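Local atomic coordinates of glycoside hydrolase family protein (Novosphingobium sp. PP1Y, PDB entry 6Q2F), a protein that probably releases terminal alpha-L-rhamnose from glycosides by hydrolysis, as an alpha-L-rhamnosidase with a bound sodium ion. Residues Glu644-Ser649 and Lys661-Leu666; Ala608-Asn613 and Ala695-Tyr700; Pro675-Ser680 and Asp716-Ser721. All coordinates share one frame; numbering follows the deposited sequence.

The three contacts sample neighbouring layers of one (beta/alpha)8 barrel. Contacts 1 and 3 are buried and apolar, and each presses an outer helix onto a barrel strand: 657-670 onto 642-649 in contact 1, 712-726 onto 674-677 in contact 3. The two strands are adjacent in the sheet, and the two helices are tied by a hydrogen bond between Tyr717 and Asp665. Contact 2 lies partly exposed at the end of the barrel, where 608-613 meets 695-700 across the end of strand 642-649. Its mixture of aromatic rings and an amide differs from the largely aliphatic packing beneath the helices, and Gln699 of contact 2 bonds to Met646 O of contact 1.

Contact 1: residues Glu644-Ser649 and Lys661-Leu666; sequences ESMTAS and KRFIDL. With NA (sodium ion), chain B.
Met646, present as selenomethionine, reaches Ile664 with its terminal methyl: CE lies 3.7 Å from Ile664 CD1. A bend at the last torsion (chi3 -76°) turns CE out of the line of the chain, while further back Met646 CG approaches Phe663 CB at 3.9 Å, so the one side chain runs obliquely past two successive helical residues. This is the tight part of the contact, wholly buried. Ser645 adds a looser touch, its CB 4.3 Å from the same Ile664 CD1. The strand and helix axes approach to 8.5 Å, their N-to-C directions 144° apart, roughly antiparallel, as befits the first half of a beta-alpha-beta crossover in which strand 642-649, helix 657-670 and strand 674-677 follow one another. Trp714 and Tyr717 of helix 712-726 also pack on Ile664. Packing relaxes toward Arg662, which is partly exposed; Phe663 CE1 sits 3.5 Å above the centre of the plane of the Arg662 guanidinium, whose NH2 bonds to Phe612 O. Glu644 turns away from the helix: CG stands anti to the backbone N (chi1 173°), and the extended chain carries OE1 to the sodium ion at 2.6 Å, with Asp503, Ser504, Glu583 and Glu586 completing the site. One strand thus offers an apolar side chain to the helix and a carboxylate to the metal, and helix packing and sodium binding use opposite sides of it.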
loop_
_atom_site.group_PDB
_atom_site.type_symbol
_atom_site.label_atom_id
_atom_site.label_comp_id
_atom_site.label_asym_id
_atom_site.label_seq_id
_atom_site.Cartn_x
_atom_site.Cartn_y
_atom_site.Cartn_z
ATOM N N GLU A 644 4.508 6.074 4.036
ATOM C CA GLU A 644 5.641 6.270 3.147
ATOM C C GLU A 644 5.261 7.334 2.119
ATOM O O GLU A 644 4.497 7.066 1.189
ATOM C CB GLU A 644 6.008 4.915 2.529
ATOM C CG GLU A 644 7.035 4.914 1.456
ATOM C CD GLU A 644 7.120 3.534 0.824
ATOM O OE1 GLU A 644 6.670 2.572 1.485
ATOM O OE2 GLU A 644 7.574 3.431 -0.329
ATOM N N SER A 645 5.773 8.550 2.287
ATOM C CA SER A 645 5.159 9.748 1.711
ATOM C C SER A 645 5.995 10.311 0.569
ATOM O O SER A 645 7.164 10.655 0.758
ATOM C CB SER A 645 4.943 10.833 2.776
ATOM O OG SER A 645 4.126 10.390 3.831
HETATM N N MSE A 646 5.368 10.434 -0.599
HETATM C CA MSE A 646 5.830 11.297 -1.682
HETATM C C MSE A 646 6.960 10.706 -2.459
HETATM O O MSE A 646 7.833 11.424 -2.985
HETATM C CB MSE A 646 6.226 12.679 -1.151
HETATM C CG MSE A 646 5.021 13.408 -0.645
HETATM SE SE MSE A 646 5.350 15.216 -0.022
HETATM C CE MSE A 646 6.097 14.713 1.521
ATOM N N THR A 647 6.932 9.387 -2.557
ATOM C CA THR A 647 7.827 8.715 -3.480
ATOM C C THR A 647 7.615 9.284 -4.872
ATOM O O THR A 647 6.479 9.541 -5.288
ATOM C CB THR A 647 7.577 7.211 -3.476
ATOM O OG1 THR A 647 7.725 6.718 -2.144
ATOM C CG2 THR A 647 8.582 6.536 -4.399
ATOM N N ALA A 648 8.717 9.511 -5.578
ATOM C CA ALA A 648 8.690 10.092 -6.907
ATOM C C ALA A 648 9.617 9.304 -7.813
ATOM O O ALA A 648 10.670 8.827 -7.387
ATOM C CB ALA A 648 9.111 11.562 -6.882
ATOM N N SER A 649 9.219 9.186 -9.068
ATOM C CA SER A 649 9.963 8.421 -10.053
ATOM C C SER A 649 10.375 9.322 -11.212
ATOM O O SER A 649 9.533 10.008 -11.793
ATOM C CB SER A 649 9.117 7.239 -10.544
ATOM O OG SER A 649 9.766 6.576 -11.594
ATOM N N LYS A 661 2.712 20.184 -1.504
ATOM C CA LYS A 661 1.649 20.422 -0.531
ATOM C C LYS A 661 0.421 19.564 -0.823
ATOM O O LYS A 661 -0.131 18.924 0.081
ATOM C CB LYS A 661 1.272 21.903 -0.524
ATOM C CG LYS A 661 0.309 22.309 0.558
ATOM C CD LYS A 661 -0.195 23.723 0.264
ATOM C CE LYS A 661 -1.212 24.207 1.286
ATOM N NZ LYS A 661 -2.411 23.301 1.429
ATOM N N ARG A 662 -0.021 19.544 -2.086
ATOM C CA ARG A 662 -1.202 18.774 -2.462
ATOM C C ARG A 662 -1.040 17.283 -2.167
ATOM O O ARG A 662 -2.041 16.594 -1.934
ATOM C CB ARG A 662 -1.508 18.979 -3.947
ATOM C CG ARG A 662 -0.317 18.716 -4.852
ATOM C CD ARG A 662 -0.548 19.183 -6.300
ATOM N NE ARG A 662 -1.050 18.056 -7.055
ATOM C CZ ARG A 662 -0.397 17.420 -8.017
ATOM N NH1 ARG A 662 0.800 17.823 -8.416
ATOM N NH2 ARG A 662 -0.976 16.375 -8.593
ATOM N N PHE A 663 0.199 16.753 -2.182
ATOM C CA PHE A 663 0.376 15.326 -1.884
ATOM C C PHE A 663 0.146 15.054 -0.395
ATOM O O PHE A 663 -0.658 14.192 -0.032
ATOM C CB PHE A 663 1.766 14.836 -2.323
ATOM C CG PHE A 663 2.065 15.083 -3.771
ATOM C CD1 PHE A 663 1.110 14.799 -4.733
ATOM C CD2 PHE A 663 3.291 15.601 -4.171
ATOM C CE1 PHE A 663 1.358 15.048 -6.076
ATOM C CE2 PHE A 663 3.555 15.849 -5.519
ATOM C CZ PHE A 663 2.587 15.577 -6.475
ATOM N N ILE A 664 0.797 15.835 0.481
ATOM C CA ILE A 664 0.689 15.634 1.927
ATOM C C ILE A 664 -0.712 15.958 2.414
ATOM O O ILE A 664 -1.190 15.364 3.382
ATOM C CB ILE A 664 1.751 16.472 2.671
ATOM C CG1 ILE A 664 2.168 15.768 3.963
ATOM C CG2 ILE A 664 1.302 17.921 2.914
ATOM C CD1 ILE A 664 3.094 14.569 3.706
ATOM N N ASP A 665 -1.375 16.932 1.778
ATOM C CA ASP A 665 -2.764 17.229 2.114
ATOM C C ASP A 665 -3.665 16.054 1.755
ATOM O O ASP A 665 -4.605 15.736 2.487
ATOM C CB ASP A 665 -3.214 18.524 1.414
ATOM C CG ASP A 665 -2.491 19.773 1.949
ATOM O OD1 ASP A 665 -1.793 19.693 2.985
ATOM O OD2 ASP A 665 -2.619 20.855 1.338
ATOM N N LEU A 666 -3.370 15.366 0.654
ATOM C CA LEU A 666 -4.148 14.186 0.307
ATOM C C LEU A 666 -3.929 13.067 1.326
ATOM O O LEU A 666 -4.880 12.391 1.727
ATOM C CB LEU A 666 -3.792 13.734 -1.112
ATOM C CG LEU A 666 -4.452 12.407 -1.511
ATOM C CD1 LEU A 666 -6.007 12.552 -1.544
ATOM C CD2 LEU A 666 -3.926 11.910 -2.862
HETATM NA NA NA B . 6.264 0.164 0.663
#

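Contact 2: residues Ala608-Asn613 and Ala695-Tyr700; sequences ALWTFN and AIFGQY
At the C-terminal end of the barrel's parallel strands, where strand 604-610 runs out into a loop, Trp610 and Thr611 meet Phe697 and Gln699. The two aromatic rings touch by their outer carbons, Trp610 CH2 lying 4.0 Å from Phe697 CE1. Behind the Phe697 ring its neighbour Ile696 sits with CG1 3.7 Å above the plane, over the centre, and so backs one face. The second touch is aliphatic against amide: Thr611 CG2 comes to 3.8 Å from Gln699 NE2. That nitrogen is engaged elsewhere, donating to Met646 O; a bend at chi2 (-63°) folds the Gln699 chain and helps bring the amide there. What makes the meeting possible is the sheet itself. Short strand 697-698 pairs antiparallel with strand 642-649, which in turn runs parallel to 604-610, so the contact bridges over strand 642-649, with 697-698 as a short addition to the (beta/alpha)8 barrel. This position is consistent with the indole bordering the barrel mouth, where the active sites of glycosidases of this fold lie. The chain leaves the added strand through a cis peptide between Gly698 and Gln699, and Tyr700 then lays its ring over Gly698, with CA 3.4 Å above the plane. Trp610 also enters a cation-pi pairing with Arg619, and its side chain lies about 7 Å from the bound sodium ion.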
loop_
_atom_site.group_PDB
_atom_site.type_symbol
_atom_site.label_atom_id
_atom_site.label_comp_id
_atom_site.label_asym_id
_atom_site.label_seq_id
_atom_site.Cartn_x
_atom_site.Cartn_y
_atom_site.Cartn_z
ATOM N N ALA A 608 1.318 4.086 1.967
ATOM C CA ALA A 608 2.224 4.809 1.081
ATOM C C ALA A 608 1.417 5.739 0.176
ATOM O O ALA A 608 0.230 5.509 -0.086
ATOM C CB ALA A 608 3.077 3.852 0.213
ATOM N N LEU A 609 2.071 6.797 -0.303
ATOM C CA LEU A 609 1.505 7.630 -1.365
ATOM C C LEU A 609 2.623 8.160 -2.244
ATOM O O LEU A 609 3.572 8.760 -1.739
ATOM C CB LEU A 609 0.682 8.815 -0.835
ATOM C CG LEU A 609 0.260 9.663 -2.059
ATOM C CD1 LEU A 609 -0.891 8.997 -2.870
ATOM C CD2 LEU A 609 -0.082 11.121 -1.723
ATOM N N TRP A 610 2.493 7.944 -3.550
ATOM C CA TRP A 610 3.442 8.451 -4.529
ATOM C C TRP A 610 2.980 9.809 -5.061
ATOM O O TRP A 610 1.787 10.114 -5.089
ATOM C CB TRP A 610 3.589 7.476 -5.699
ATOM C CG TRP A 610 4.389 6.240 -5.394
ATOM C CD1 TRP A 610 4.397 5.535 -4.231
ATOM C CD2 TRP A 610 5.290 5.576 -6.274
ATOM N NE1 TRP A 610 5.252 4.477 -4.330
ATOM C CE2 TRP A 610 5.816 4.480 -5.578
ATOM C CE3 TRP A 610 5.708 5.805 -7.588
ATOM C CZ2 TRP A 610 6.732 3.602 -6.152
ATOM C CZ3 TRP A 610 6.625 4.938 -8.153
ATOM C CH2 TRP A 610 7.127 3.849 -7.432
ATOM N N THR A 611 3.943 10.635 -5.466
ATOM C CA THR A 611 3.590 11.846 -6.181
ATOM C C THR A 611 2.913 11.477 -7.494
ATOM O O THR A 611 3.103 10.387 -8.046
ATOM C CB THR A 611 4.826 12.696 -6.441
ATOM O OG1 THR A 611 5.661 12.035 -7.391
ATOM C CG2 THR A 611 5.587 12.906 -5.120
ATOM N N PHE A 612 2.095 12.400 -7.989
ATOM C CA PHE A 612 1.343 12.150 -9.207
ATOM C C PHE A 612 1.068 13.477 -9.898
ATOM O O PHE A 612 0.947 14.519 -9.244
ATOM C CB PHE A 612 0.026 11.428 -8.905
ATOM C CG PHE A 612 -0.861 12.175 -7.939
ATOM C CD1 PHE A 612 -0.716 11.995 -6.572
ATOM C CD2 PHE A 612 -1.835 13.054 -8.396
ATOM C CE1 PHE A 612 -1.517 12.686 -5.680
ATOM C CE2 PHE A 612 -2.661 13.741 -7.509
ATOM C CZ PHE A 612 -2.495 13.568 -6.153
ATOM N N ASN A 613 0.957 13.428 -11.223
ATOM C CA ASN A 613 0.488 14.588 -11.973
ATOM C C ASN A 613 -0.987 14.858 -11.691
ATOM O O ASN A 613 -1.805 13.934 -11.601
ATOM C CB ASN A 613 0.708 14.372 -13.467
ATOM C CG ASN A 613 2.180 14.276 -13.815
ATOM O OD1 ASN A 613 2.997 15.036 -13.294
ATOM N ND2 ASN A 613 2.530 13.328 -14.679
ATOM N N ALA A 695 18.596 5.645 -6.301
ATOM C CA ALA A 695 18.367 5.300 -7.681
ATOM C C ALA A 695 17.594 6.402 -8.410
ATOM O O ALA A 695 17.946 7.517 -8.332
ATOM C CB ALA A 695 17.717 3.947 -7.812
ATOM N N ILE A 696 16.526 6.061 -9.080
ATOM C CA ILE A 696 15.755 7.011 -9.832
ATOM C C ILE A 696 14.648 7.595 -9.010
ATOM O O ILE A 696 13.729 8.154 -9.536
ATOM C CB ILE A 696 15.065 6.311 -10.994
ATOM C CG1 ILE A 696 14.187 5.197 -10.484
ATOM C CG2 ILE A 696 16.059 5.740 -11.969
ATOM C CD1 ILE A 696 13.284 4.641 -11.546
ATOM N N PHE A 697 14.678 7.417 -7.714
ATOM C CA PHE A 697 13.576 7.901 -6.923
ATOM C C PHE A 697 13.832 9.081 -6.052
ATOM O O PHE A 697 14.886 9.256 -5.536
ATOM C CB PHE A 697 13.054 6.795 -6.018
ATOM C CG PHE A 697 12.638 5.568 -6.722
ATOM C CD1 PHE A 697 11.428 5.484 -7.299
ATOM C CD2 PHE A 697 13.451 4.490 -6.763
ATOM C CE1 PHE A 697 11.040 4.354 -7.951
ATOM C CE2 PHE A 697 13.073 3.349 -7.394
ATOM C CZ PHE A 697 11.858 3.283 -7.996
ATOM N N GLY A 698 12.797 9.869 -5.884
ATOM C CA GLY A 698 12.809 10.995 -4.995
ATOM C C GLY A 698 11.884 10.536 -3.880
ATOM O O GLY A 698 11.459 9.438 -3.941
ATOM N N GLN A 699 11.557 11.343 -2.885
ATOM C CA GLN A 699 12.041 12.682 -2.690
ATOM C C GLN A 699 13.511 12.689 -2.414
ATOM O O GLN A 699 14.081 11.707 -2.066
ATOM C CB GLN A 699 11.348 13.348 -1.512
ATOM C CG GLN A 699 9.896 13.612 -1.713
ATOM C CD GLN A 699 9.632 14.562 -2.834
ATOM O OE1 GLN A 699 10.110 15.647 -2.826
ATOM N NE2 GLN A 699 8.880 14.146 -3.791
ATOM N N TYR A 700 14.095 13.852 -2.554
ATOM C CA TYR A 700 15.533 14.062 -2.399
ATOM C C TYR A 700 15.809 14.889 -1.142
ATOM O O TYR A 700 16.649 15.792 -1.128
ATOM C CB TYR A 700 16.105 14.741 -3.648
ATOM C CG TYR A 700 15.812 13.960 -4.914
ATOM C CD1 TYR A 700 14.621 14.136 -5.607
ATOM C CD2 TYR A 700 16.715 13.023 -5.402
ATOM C CE1 TYR A 700 14.345 13.416 -6.747
ATOM C CE2 TYR A 700 16.438 12.287 -6.532
ATOM C CZ TYR A 700 15.254 12.485 -7.206
ATOM O OH TYR A 700 14.985 11.760 -8.334
#

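Contact 3: residues Pro675-Ser680 and Asp716-Ser721; sequences PVIHTS and DYIARS
Ile718 on helix 712-726 rests against Pro675 and Ile677 of strand 674-677, the strand that closes the (beta/alpha)8 barrel by pairing with 56-62 on one side and 642-649 on the other. From CB, which points toward the strand, the branch divides. With CG1 beside the backbone N (chi1 -63°), CG2 is left anti to that N and packs beside the rim of the proline ring, nearest Pro675 CG at 3.7 Å. Pro675 CD and CB lie slightly farther from it, so a single methyl addresses three ring carbons. The two side chains slide past each other in opposite directions. CG1 serves as the spacer of the other arm, and the nearly straight torsion beyond it carries Ile718 CD1 on to Ile677 CD1 at 4.4 Å, a looser touch between methyl ends. All three residues are buried, and Pro675 also packs on Ile664 and Phe668 of helix 657-670, which places it where two outer helices converge on the barrel wall. Strand and helix exchange no hydrogen bond here; the helix has its own polar partners, among them Asp665 OD1 for Tyr717 OH. Tyr717 O is held twice by Ser721, one turn on: Ser721 N and Ser721 OG reach it from opposite faces of its carbonyl plane, the hydroxyl OG at 2.9 Å from Tyr717 O and tilted 26° from that plane.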
loop_
_atom_site.group_PDB
_atom_site.type_symbol
_atom_site.label_atom_id
_atom_site.label_comp_id
_atom_site.label_asym_id
_atom_site.label_seq_id
_atom_site.Cartn_x
_atom_site.Cartn_y
_atom_site.Cartn_z
ATOM N N PRO A 675 3.425 11.415 8.575
ATOM C CA PRO A 675 4.130 11.189 7.315
ATOM C C PRO A 675 5.542 10.689 7.589
ATOM O O PRO A 675 6.201 11.109 8.546
ATOM C CB PRO A 675 4.118 12.570 6.650
ATOM C CG PRO A 675 2.858 13.254 7.251
ATOM C CD PRO A 675 2.919 12.797 8.690
ATOM N N VAL A 676 5.983 9.741 6.776
ATOM C CA VAL A 676 7.358 9.271 6.786
ATOM C C VAL A 676 7.879 9.549 5.380
ATOM O O VAL A 676 7.521 8.847 4.423
ATOM C CB VAL A 676 7.476 7.787 7.171
ATOM C CG1 VAL A 676 8.964 7.396 7.322
ATOM C CG2 VAL A 676 6.708 7.523 8.487
ATOM N N ILE A 677 8.627 10.614 5.234
ATOM C CA ILE A 677 9.052 11.027 3.929
ATOM C C ILE A 677 10.041 10.144 3.240
ATOM O O ILE A 677 11.056 9.861 3.752
ATOM C CB ILE A 677 9.553 12.473 3.938
ATOM C CG1 ILE A 677 8.485 13.383 4.487
ATOM C CG2 ILE A 677 9.955 12.910 2.553
ATOM C CD1 ILE A 677 9.004 14.602 5.172
ATOM N N HIS A 678 9.685 9.740 2.053
ATOM C CA HIS A 678 10.518 8.959 1.204
ATOM C C HIS A 678 11.188 9.913 0.237
ATOM O O HIS A 678 10.515 10.370 -0.634
ATOM C CB HIS A 678 9.634 8.037 0.408
ATOM C CG HIS A 678 10.370 7.093 -0.467
ATOM N ND1 HIS A 678 11.009 7.488 -1.610
ATOM C CD2 HIS A 678 10.566 5.767 -0.369
ATOM C CE1 HIS A 678 11.586 6.452 -2.166
ATOM N NE2 HIS A 678 11.328 5.394 -1.435
ATOM N N THR A 679 12.480 10.203 0.335
ATOM C CA THR A 679 13.411 9.784 1.351
ATOM C C THR A 679 14.461 10.846 1.612
ATOM O O THR A 679 14.542 11.834 0.965
ATOM C CB THR A 679 14.338 8.622 0.962
ATOM O OG1 THR A 679 14.378 8.419 -0.431
ATOM C CG2 THR A 679 14.064 7.467 1.674
ATOM N N SER A 680 15.272 10.565 2.597
ATOM C CA SER A 680 16.353 11.351 2.996
ATOM C C SER A 680 17.558 10.431 2.948
ATOM O O SER A 680 17.952 9.882 3.928
ATOM C CB SER A 680 16.120 11.875 4.387
ATOM O OG SER A 680 17.015 12.858 4.713
ATOM N N ASP A 716 7.303 22.205 9.677
ATOM C CA ASP A 716 6.373 22.697 10.692
ATOM C C ASP A 716 4.932 22.578 10.210
ATOM O O ASP A 716 4.021 22.293 10.991
ATOM C CB ASP A 716 6.676 24.158 11.029
ATOM C CG ASP A 716 7.838 24.327 11.997
ATOM O OD1 ASP A 716 8.170 23.392 12.742
ATOM O OD2 ASP A 716 8.384 25.444 12.038
ATOM N N TYR A 717 4.704 22.832 8.926
ATOM C CA TYR A 717 3.370 22.673 8.364
ATOM C C TYR A 717 2.902 21.236 8.499
ATOM O O TYR A 717 1.750 20.976 8.886
ATOM C CB TYR A 717 3.394 23.113 6.901
ATOM C CG TYR A 717 2.149 22.782 6.119
ATOM C CD1 TYR A 717 2.000 21.542 5.487
ATOM C CD2 TYR A 717 1.122 23.707 6.010
ATOM C CE1 TYR A 717 0.858 21.258 4.753
ATOM C CE2 TYR A 717 -0.009 23.432 5.284
ATOM C CZ TYR A 717 -0.140 22.211 4.668
ATOM O OH TYR A 717 -1.268 21.973 3.941
ATOM N N ILE A 718 3.795 20.288 8.208
ATOM C CA ILE A 718 3.457 18.877 8.357
ATOM C C ILE A 718 3.273 18.518 9.824
ATOM O O ILE A 718 2.334 17.795 10.186
ATOM C CB ILE A 718 4.541 18.015 7.700
ATOM C CG1 ILE A 718 4.594 18.301 6.188
ATOM C CG2 ILE A 718 4.302 16.520 8.018
ATOM C CD1 ILE A 718 5.863 17.732 5.483
ATOM N N ALA A 719 4.152 19.025 10.694
ATOM C CA ALA A 719 4.044 18.717 12.118
ATOM C C ALA A 719 2.783 19.318 12.730
ATOM O O ALA A 719 2.158 18.702 13.598
ATOM C CB ALA A 719 5.278 19.226 12.861
ATOM N N ARG A 720 2.405 20.534 12.318
ATOM C CA ARG A 720 1.206 21.143 12.884
ATOM C C ARG A 720 -0.042 20.424 12.414
ATOM O O ARG A 720 -0.989 20.231 13.181
ATOM C CB ARG A 720 1.113 22.626 12.518
ATOM C CG ARG A 720 2.169 23.451 13.169
ATOM C CD ARG A 720 1.912 24.936 13.001
ATOM N NE ARG A 720 2.913 25.705 13.717
ATOM C CZ ARG A 720 3.821 26.453 13.112
ATOM N NH1 ARG A 720 3.829 26.533 11.790
ATOM N NH2 ARG A 720 4.714 27.121 13.822
ATOM N N SER A 721 -0.075 20.052 11.140
ATOM C CA SER A 721 -1.218 19.324 10.619
ATOM C C SER A 721 -1.338 17.972 11.302
ATOM O O SER A 721 -2.434 17.554 11.684
ATOM C CB SER A 721 -1.066 19.167 9.108
ATOM O OG SER A 721 -1.097 20.432 8.480
#